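Local atomic coordinates of leucine aminopeptidase A1, chloroplastic (Solanum lycopersicum, PDB entry 5D8N), a protein that removes N-terminal amino acids, preferably leucine, from peptides as a metal-dependent homohexameric M17 aminopeptidase and also acts as a protein-folding chaperone. Residues G368-V371 against K377-E380. The protein carries 1 engineered substitution. Numbering follows the deposited sequence.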
loop_
_atom_site.group_PDB
_atom_site.type_symbol
_atom_site.label_atom_id
_atom_site.label_comp_id
_atom_site.label_asym_id
_atom_site.label_seq_id
_atom_site.Cartn_x
_atom_site.Cartn_y
_atom_site.Cartn_z
ATOM N N GLY A 368 -14.781 16.010 7.329
ATOM C CA GLY A 368 -14.905 17.427 6.955
ATOM C C GLY A 368 -15.984 18.190 7.717
ATOM O O GLY A 368 -15.999 19.423 7.758
ATOM N N ASP A 369 -16.932 17.468 8.296
ATOM C CA ASP A 369 -17.984 18.108 9.065
ATOM C C ASP A 369 -17.376 18.969 10.167
ATOM O O ASP A 369 -16.325 18.636 10.720
ATOM C CB ASP A 369 -18.929 17.082 9.703
ATOM C CG ASP A 369 -19.928 16.494 8.711
ATOM O OD1 ASP A 369 -19.936 16.867 7.521
ATOM O OD2 ASP A 369 -20.764 15.681 9.152
ATOM N N ILE A 370 -18.099 20.013 10.559
ATOM C CA ILE A 370 -17.630 20.861 11.639
ATOM C C ILE A 370 -18.637 20.786 12.774
ATOM O O ILE A 370 -19.823 21.042 12.558
ATOM C CB ILE A 370 -17.487 22.314 11.197
ATOM C CG1 ILE A 370 -16.359 22.471 10.180
ATOM C CG2 ILE A 370 -17.201 23.195 12.405
ATOM C CD1 ILE A 370 -16.330 23.824 9.501
ATOM N N VAL A 371 -18.190 20.301 13.930
ATOM C CA VAL A 371 -19.084 20.067 15.059
ATOM C C VAL A 371 -18.707 21.044 16.156
ATOM O O VAL A 371 -17.569 21.525 16.226
ATOM C CB VAL A 371 -18.973 18.621 15.558
ATOM C CG1 VAL A 371 -19.176 17.649 14.403
ATOM C CG2 VAL A 371 -17.615 18.354 16.186
ATOM N N LYS A 377 -16.500 25.578 21.324
ATOM C CA LYS A 377 -15.385 25.477 20.380
ATOM C C LYS A 377 -15.773 24.591 19.218
ATOM O O LYS A 377 -16.476 23.596 19.407
ATOM C CB LYS A 377 -14.104 24.949 21.037
ATOM C CG LYS A 377 -13.593 25.885 22.112
ATOM C CD LYS A 377 -12.265 25.435 22.687
ATOM C CE LYS A 377 -11.854 26.370 23.807
ATOM N NZ LYS A 377 -10.579 25.942 24.412
ATOM N N THR A 378 -15.306 24.951 18.021
ATOM C CA THR A 378 -15.645 24.203 16.816
ATOM C C THR A 378 -14.501 23.321 16.361
ATOM O O THR A 378 -13.319 23.699 16.495
ATOM C CB THR A 378 -15.999 25.147 15.658
ATOM O OG1 THR A 378 -14.951 26.109 15.472
ATOM C CG2 THR A 378 -17.261 25.885 15.965
ATOM N N ILE A 379 -14.854 22.134 15.876
ATOM C CA ILE A 379 -13.872 21.122 15.483
ATOM C C ILE A 379 -14.144 20.633 14.093
ATOM O O ILE A 379 -15.250 20.194 13.784
ATOM C CB ILE A 379 -13.938 19.897 16.422
ATOM C CG1 ILE A 379 -13.747 20.343 17.870
ATOM C CG2 ILE A 379 -12.893 18.857 16.056
ATOM C CD1 ILE A 379 -14.497 19.450 18.836
ATOM N N GLU A 380 -13.164 20.827 13.224
ATOM C CA GLU A 380 -13.230 20.265 11.886
ATOM C C GLU A 380 -12.753 18.823 11.900
ATOM O O GLU A 380 -11.636 18.520 12.312
ATOM C CB GLU A 380 -12.381 21.057 10.894
ATOM C CG GLU A 380 -12.374 20.445 9.496
ATOM C CD GLU A 380 -11.507 21.215 8.512
ATOM O OE1 GLU A 380 -10.552 21.939 8.926
ATOM O OE2 GLU A 380 -11.892 21.134 7.323
HETATM O O HOH W 1 -14.291 21.042 6.357
#
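Val-371 and Ile-379 form a hydrogen-bonded antiparallel pair, joined by two backbone bonds. Val-371 N donates to Ile-379 O at 2.9 Å, and Ile-379 N returns a bond of 2.8 Å to Val-371 O. The second comes in close to the line of the carbonyl, with a C=O...N angle of 165°, whereas the first is tilted somewhat from the carbonyl plane. Each oxygen also accepts a CA-H...O contact, Ile-379 O from Ile-370 CA and Val-371 O from Thr-378 CA, both 3.3 Å long.

On the face shared by these two residues, Val-371 CG2 lies 4.0 Å from Ile-379 CB. With Val-371 CG1 anti to the carbonyl carbon (chi1 -53°), CG2 falls between the backbone N and the carbonyl carbon, next to Ile-379. On the other face Ile-370, paired with Glu-380 without hydrogen bonds, sets CG2 obliquely against Thr-378 CB at 4.0 Å. Beta-branched residues suit such extended strands, where a compact branch covers the neighbouring backbone.

The pairs belong to an antiparallel beta hairpin of the catalytic domain, strands 370-372 and 378-380, whose second strand also runs parallel to strand 470-471. Gly-368 has a positive phi of 91°, at which a CB would jam against the preceding carbonyl oxygen. One water donates to Gly-368 O and to Glu-380 OE2 (2.6 Å from the water oxygen), linking this loop residue to the Glu-380 side chain.

Glu-380 reaches that water with an extended chain; its carboxylate is further held by Ser-465 through OE1 and by a salt bridge from OE2 to Lys-323 of a second subunit. Thr-378 OG1 takes part in hydrogen bonds with Asp-469 N and with Phe-176 O of that second subunit, a short polar side chain well placed at a buried subunit interface. Asp-369, turned from the hairpin partner, forms a salt bridge with Arg-366.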